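Hyaluronidase-phage associated (Streptococcus pyogenes, PDB 2WB3) cleaves hyaluronan as a phage tail-fibre lyase, probably clearing a path through the hyaluronan capsule of the streptococcal host. Local coordinates at the interface of chains A and B. Sequence-based numbering; all coordinates share one arbitrary frame. Chains: chain A/B, Hyaluronidase-phage associated.

Contact 1: the interface of chains A and B. Residues chain A 132, 135-137; chain B 125-128.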
loop_
_atom_site.group_PDB
_atom_site.type_symbol
_atom_site.label_atom_id
_atom_site.label_comp_id
_atom_site.label_asym_id
_atom_site.label_seq_id
_atom_site.Cartn_x
_atom_site.Cartn_y
_atom_site.Cartn_z
ATOM N N THR A 132 -30.419 17.128 45.237
ATOM C CA THR A 132 -30.011 18.240 46.100
ATOM C C THR A 132 -30.371 19.506 45.373
ATOM O O THR A 132 -29.860 20.575 45.691
ATOM C CB THR A 132 -28.494 18.279 46.350
ATOM O OG1 THR A 132 -27.805 18.573 45.119
ATOM C CG2 THR A 132 -27.979 16.955 47.005
ATOM N N LYS A 135 -34.404 20.319 39.753
ATOM C CA LYS A 135 -34.585 19.433 38.604
ATOM C C LYS A 135 -33.755 18.140 38.653
ATOM O O LYS A 135 -33.674 17.427 37.657
ATOM C CB LYS A 135 -34.318 20.196 37.300
ATOM C CG LYS A 135 -35.189 21.443 37.074
ATOM C CD LYS A 135 -36.693 21.108 37.157
ATOM C CE LYS A 135 -37.575 22.352 37.222
ATOM N NZ LYS A 135 -38.941 21.936 37.708
ATOM N N HIS A 136 -33.146 17.814 39.796
ATOM C CA HIS A 136 -32.539 16.499 39.962
ATOM C C HIS A 136 -33.626 15.469 40.122
ATOM O O HIS A 136 -34.656 15.749 40.758
ATOM C CB HIS A 136 -31.638 16.427 41.201
ATOM C CG HIS A 136 -30.341 17.164 41.073
ATOM N ND1 HIS A 136 -29.437 17.248 42.112
ATOM C CD2 HIS A 136 -29.811 17.881 40.056
ATOM C CE1 HIS A 136 -28.388 17.953 41.728
ATOM N NE2 HIS A 136 -28.600 18.367 40.490
ATOM N N ALA A 137 -33.399 14.271 39.587
ATOM C CA ALA A 137 -34.374 13.203 39.690
ATOM C C ALA A 137 -34.429 12.673 41.127
ATOM O O ALA A 137 -33.391 12.610 41.809
ATOM C CB ALA A 137 -34.048 12.086 38.712
ATOM N N ASN B 125 -26.089 12.820 40.402
ATOM C CA ASN B 125 -27.478 13.085 40.090
ATOM C C ASN B 125 -27.712 13.003 38.609
ATOM O O ASN B 125 -26.772 13.032 37.811
ATOM C CB ASN B 125 -27.941 14.427 40.644
ATOM C CG ASN B 125 -27.777 14.507 42.123
ATOM O OD1 ASN B 125 -26.840 15.153 42.606
ATOM N ND2 ASN B 125 -28.656 13.813 42.866
ATOM N N LEU B 126 -28.982 12.871 38.256
ATOM C CA LEU B 126 -29.419 13.053 36.904
ATOM C C LEU B 126 -30.345 14.276 36.916
ATOM O O LEU B 126 -31.355 14.289 37.636
ATOM C CB LEU B 126 -30.200 11.817 36.423
ATOM C CG LEU B 126 -30.561 11.959 34.952
ATOM C CD1 LEU B 126 -29.308 11.885 34.035
ATOM C CD2 LEU B 126 -31.511 10.890 34.594
ATOM N N THR B 127 -30.048 15.283 36.111
ATOM C CA THR B 127 -30.974 16.384 35.952
ATOM C C THR B 127 -31.933 16.028 34.816
ATOM O O THR B 127 -31.500 15.566 33.745
ATOM C CB THR B 127 -30.201 17.651 35.715
ATOM O OG1 THR B 127 -29.437 17.896 36.892
ATOM C CG2 THR B 127 -31.119 18.829 35.478
ATOM N N VAL B 128 -33.236 16.176 35.076
ATOM C CA VAL B 128 -34.298 15.871 34.109
ATOM C C VAL B 128 -35.380 16.956 34.135
ATOM O O VAL B 128 -35.392 17.798 35.024
ATOM C CB VAL B 128 -34.991 14.514 34.405
ATOM C CG1 VAL B 128 -34.087 13.363 34.045
ATOM C CG2 VAL B 128 -35.407 14.407 35.848
HETATM O O HOH W 1 -30.627 12.699 41.273
#

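Contact 2: the interface of chains A and B. Residues chain A 131, 133, 142; chain B 140, 143-144.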
loop_
_atom_site.group_PDB
_atom_site.type_symbol
_atom_site.label_atom_id
_atom_site.label_comp_id
_atom_site.label_asym_id
_atom_site.label_seq_id
_atom_site.Cartn_x
_atom_site.Cartn_y
_atom_site.Cartn_z
ATOM N N PRO A 131 -31.588 13.755 45.273
ATOM C CA PRO A 131 -31.579 15.065 44.688
ATOM C C PRO A 131 -31.147 16.127 45.698
ATOM O O PRO A 131 -31.449 16.015 46.889
ATOM C CB PRO A 131 -33.039 15.274 44.283
ATOM C CG PRO A 131 -33.781 14.479 45.192
ATOM C CD PRO A 131 -32.961 13.249 45.416
ATOM N N SER A 133 -31.235 19.377 44.376
ATOM C CA SER A 133 -31.566 20.485 43.502
ATOM C C SER A 133 -32.905 20.222 42.847
ATOM O O SER A 133 -33.320 19.084 42.717
ATOM C CB SER A 133 -30.470 20.663 42.461
ATOM O OG SER A 133 -30.517 21.950 41.917
ATOM N N TYR A 142 -35.803 9.546 48.674
ATOM C CA TYR A 142 -36.258 10.921 48.899
ATOM C C TYR A 142 -37.775 11.018 48.981
ATOM O O TYR A 142 -38.299 11.756 49.817
ATOM C CB TYR A 142 -35.754 11.870 47.822
ATOM C CG TYR A 142 -36.109 13.342 47.999
ATOM C CD1 TYR A 142 -35.252 14.211 48.693
ATOM C CD2 TYR A 142 -37.285 13.876 47.438
ATOM C CE1 TYR A 142 -35.557 15.565 48.833
ATOM C CE2 TYR A 142 -37.600 15.232 47.574
ATOM C CZ TYR A 142 -36.727 16.067 48.272
ATOM O OH TYR A 142 -37.027 17.402 48.393
ATOM N N LYS B 140 -36.990 16.589 42.025
ATOM C CA LYS B 140 -37.155 16.997 43.434
ATOM C C LYS B 140 -38.370 17.935 43.469
ATOM O O LYS B 140 -39.269 17.767 44.303
ATOM C CB LYS B 140 -35.902 17.670 43.993
ATOM N N VAL B 143 -41.856 16.145 43.437
ATOM C CA VAL B 143 -42.072 15.528 44.728
ATOM C C VAL B 143 -42.450 16.607 45.753
ATOM O O VAL B 143 -43.513 16.542 46.366
ATOM C CB VAL B 143 -40.822 14.732 45.177
ATOM C CG1 VAL B 143 -40.959 14.233 46.614
ATOM C CG2 VAL B 143 -40.583 13.567 44.234
ATOM N N ASP B 144 -41.586 17.603 45.923
ATOM C CA ASP B 144 -41.838 18.694 46.858
ATOM C C ASP B 144 -43.192 19.345 46.658
ATOM O O ASP B 144 -43.857 19.688 47.637
ATOM C CB ASP B 144 -40.747 19.756 46.771
ATOM C CG ASP B 144 -39.393 19.224 47.168
ATOM O OD1 ASP B 144 -39.338 18.122 47.751
ATOM O OD2 ASP B 144 -38.382 19.907 46.883
HETATM O O HOH W 2 -35.749 19.924 47.419
#

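Contact 3: the interface of chains A and B. Residues chain A 67-70; chain B 47-50.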
loop_
_atom_site.group_PDB
_atom_site.type_symbol
_atom_site.label_atom_id
_atom_site.label_comp_id
_atom_site.label_asym_id
_atom_site.label_seq_id
_atom_site.Cartn_x
_atom_site.Cartn_y
_atom_site.Cartn_z
ATOM N N ASP A 67 -17.977 -5.687 14.323
ATOM C CA ASP A 67 -18.499 -6.970 14.782
ATOM C C ASP A 67 -17.495 -7.679 15.691
ATOM O O ASP A 67 -16.305 -7.621 15.458
ATOM C CB ASP A 67 -18.816 -7.855 13.589
ATOM C CG ASP A 67 -19.752 -9.000 13.951
ATOM O OD1 ASP A 67 -20.313 -9.046 15.036
ATOM O OD2 ASP A 67 -19.953 -9.880 13.114
ATOM N N ILE A 68 -18.003 -8.349 16.714
ATOM C CA ILE A 68 -17.176 -8.984 17.747
ATOM C C ILE A 68 -17.605 -10.454 17.718
ATOM O O ILE A 68 -18.744 -10.745 18.077
ATOM C CB ILE A 68 -17.527 -8.365 19.078
ATOM C CG1 ILE A 68 -17.309 -6.839 19.033
ATOM C CG2 ILE A 68 -16.595 -8.911 20.212
ATOM C CD1 ILE A 68 -18.007 -6.109 20.223
ATOM N N VAL A 69 -16.752 -11.346 17.218
ATOM C CA VAL A 69 -17.163 -12.749 16.991
ATOM C C VAL A 69 -16.266 -13.780 17.721
ATOM O O VAL A 69 -15.109 -13.497 18.062
ATOM C CB VAL A 69 -17.246 -13.096 15.495
ATOM C CG1 VAL A 69 -18.262 -12.202 14.776
ATOM C CG2 VAL A 69 -15.862 -13.054 14.764
ATOM N N LYS A 70 -16.808 -14.984 17.944
ATOM C CA LYS A 70 -16.027 -16.121 18.462
ATOM C C LYS A 70 -15.104 -16.663 17.429
ATOM O O LYS A 70 -15.229 -16.356 16.252
ATOM C CB LYS A 70 -16.956 -17.246 18.901
ATOM C CG LYS A 70 -17.926 -17.707 17.824
ATOM C CD LYS A 70 -18.842 -18.770 18.515
ATOM C CE LYS A 70 -19.927 -19.307 17.619
ATOM N NZ LYS A 70 -19.247 -19.613 16.353
ATOM N N THR B 47 -13.763 -6.236 12.215
ATOM C CA THR B 47 -14.120 -7.459 12.922
ATOM C C THR B 47 -13.032 -7.944 13.860
ATOM O O THR B 47 -11.914 -8.127 13.474
ATOM C CB THR B 47 -14.432 -8.581 11.971
ATOM O OG1 THR B 47 -15.532 -8.155 11.192
ATOM C CG2 THR B 47 -14.909 -9.873 12.724
ATOM N N HIS B 48 -13.391 -8.169 15.115
ATOM C CA HIS B 48 -12.431 -8.824 15.998
ATOM C C HIS B 48 -12.939 -10.253 16.182
ATOM O O HIS B 48 -14.079 -10.423 16.541
ATOM C CB HIS B 48 -12.405 -8.155 17.354
ATOM C CG HIS B 48 -11.544 -8.896 18.326
ATOM N ND1 HIS B 48 -12.029 -9.944 19.064
ATOM C CD2 HIS B 48 -10.211 -8.847 18.576
ATOM C CE1 HIS B 48 -11.048 -10.493 19.766
ATOM N NE2 HIS B 48 -9.934 -9.849 19.491
ATOM N N GLU B 49 -12.057 -11.231 16.016
ATOM C CA GLU B 49 -12.351 -12.647 16.244
ATOM C C GLU B 49 -11.488 -13.171 17.412
ATOM O O GLU B 49 -10.297 -12.939 17.459
ATOM C CB GLU B 49 -12.005 -13.422 14.972
ATOM C CG GLU B 49 -12.532 -14.857 14.957
ATOM C CD GLU B 49 -12.003 -15.653 13.796
ATOM O OE1 GLU B 49 -11.797 -15.072 12.707
ATOM O OE2 GLU B 49 -11.795 -16.876 13.981
ATOM N N ASN B 50 -12.105 -13.808 18.392
ATOM C CA ASN B 50 -11.348 -14.477 19.456
ATOM C C ASN B 50 -10.293 -15.385 18.808
ATOM O O ASN B 50 -10.611 -16.202 17.929
ATOM C CB ASN B 50 -12.327 -15.252 20.346
ATOM C CG ASN B 50 -11.699 -15.698 21.681
ATOM O OD1 ASN B 50 -10.465 -15.713 21.837
ATOM N ND2 ASN B 50 -12.550 -15.954 22.664
HETATM O O HOH W 3 -14.403 -11.276 19.474
#

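Contact 1: the interface of chains A and B
A:His136 and B:Thr127 pair as an antiparallel beta bridge between copies of this triple-stranded beta-helix tail fibre, joining the loop before helix 140-152 of chain A to the short strand 126-127 of chain B. The backbone sets the spacing: B:Val128 N donates to A:Lys135 O at 2.9 Å, and A:Ala137 N donates to B:Leu126 O at 2.8 Å.

Packing is tight where the imidazole of A:His136 lies over B:Asn125. The B:Asn125 CB sits over the centre of one ring face, 3.6 Å from the centroid, and the amide behind it stacks with its plane only 20° from that of the ring. With CG of B:Asn125 anti to its own carbonyl carbon (chi1 -58°), the amide is carried under the ND1-CE1 part of the ring. Within chain A, A:Thr132 N donates to A:His136 ND1 over 3.3 Å, tilted 25° out of the ring plane; this long bond may help to hold the ring's rotation and, since ND1 accepts, would favour a proton on NE2. Histidine suits the place by offering both a flat face and an acceptor nitrogen.

On the watery side, water 1 lies 2.8 Å from B:Asn125 ND2 and also meets A:Ala137 O, linking them indirectly. Looser apolar contacts lie at the far end of the bridge: the small methyl A:Ala137 CB rests 3.9 Å from B:Val128 CG2, and A:Lys135 CB merely brushes the B:Thr127 methyl.

Contact 2: the interface of chains A and B
The C-terminal helices 140-152 of the two chains run side by side, probably as part of a short coiled-coil-like bundle capping the tail-fibre beta-helix, and here A:Tyr142 reaches across to B:Val143 and B:Asp144 in the first turns. The tyrosine hydroxyl A:Tyr142 OH donates to the carboxylate oxygen B:Asp144 OD1 in a short bond of 2.5 Å. The bond uses the syn lone pair of OD1, and the OD1 atom itself lies in the ring plane, at the edge of the phenol; the carboxylate plane is turned 46° from the ring. Water 2 completes a small polar ring, 3.0 Å from A:Tyr142 OH. The same water 2 lies 2.7 Å from B:Asp144 OD2, so both carboxylate oxygens are engaged.

With CG of A:Tyr142 anti to the backbone N (chi1 -177°), the long phenol is thrown away from its own helix towards its neighbour. On the way its rim meets a methyl, A:Tyr142 CE2 to B:Val143 CG1 at 3.6 Å. On one ring face, offset towards the rim, A:Pro131 CG of the same chain sits 3.7 Å above the plane and would hinder tilting towards that side. Tyrosine thus suits a span that starts apolar and ends polar, and the branched valine offers a compact surface beside it. A:Pro131 CB also touches B:Lys140 CB at 3.7 Å, next to the A:Ser133 carbonyl; the rest of the B:Lys140 side chain is not modelled.

Contact 3: the interface of chains A and B
A:Val69 O is gripped both by B:Asn50 N, which donates at 3.0 Å, and by water 3, which lies 2.7 Å away. The backbone donor is tilted 16° from the carbonyl plane. The same water lies 3.1 Å from B:His48 O, the carbonyl that also receives A:Val69 N at 2.9 Å in a nearly straight bond (177° at the hydrogen). Further along, B:His48 N donates to A:Asp67 O at 3.0 Å. Strands 64-69 of chain A and 45-49 of chain B therefore run parallel, with A:Asp67, A:Ile68 and A:Val69 in register with B:Thr47, B:His48 and B:Glu49.

The histidine suits its place because its ring can reach the strand carbonyls through a water. With CG of B:His48 anti to its backbone N (chi1 174°), ND1 turns towards water 3, which meets the ring in its plane at 2.8 Å from that nitrogen. One water thus ties a side chain to a carbonyl of each strand.

On the other side of the strands lies a small apolar patch. The methyl A:Val69 CG2 is wedged against the aliphatic stem of B:Glu49, 3.8 Å from its CG, and against the B:Thr47 methyl CG2. Beta-branched valine and threonine favour extended backbone, while the glutamate chain, extended beyond CG, lends its methylenes to the patch and carries its carboxylate onward. By bonding strand to strand between chains, this contact probably joins the copies into the interchain beta framework of the fibre.

Contacts 1 and 2 are neighbours, their C-alpha centres about 8 Å apart, and both draw on the chain A loop that leads into helix 140-152: residues 131 and 133 serve contact 2, while 132 and 135-137 serve contact 1. Together they form a junction where beta pairing gives way to helix packing. Contact 3 lies far along the fibre, about 39 Å from contact 1 and 45 Å from contact 2, and uses parallel strands rather than an antiparallel bridge. Such widely spaced fastenings between the same two chains would keep an elongated tail fibre aligned over its length.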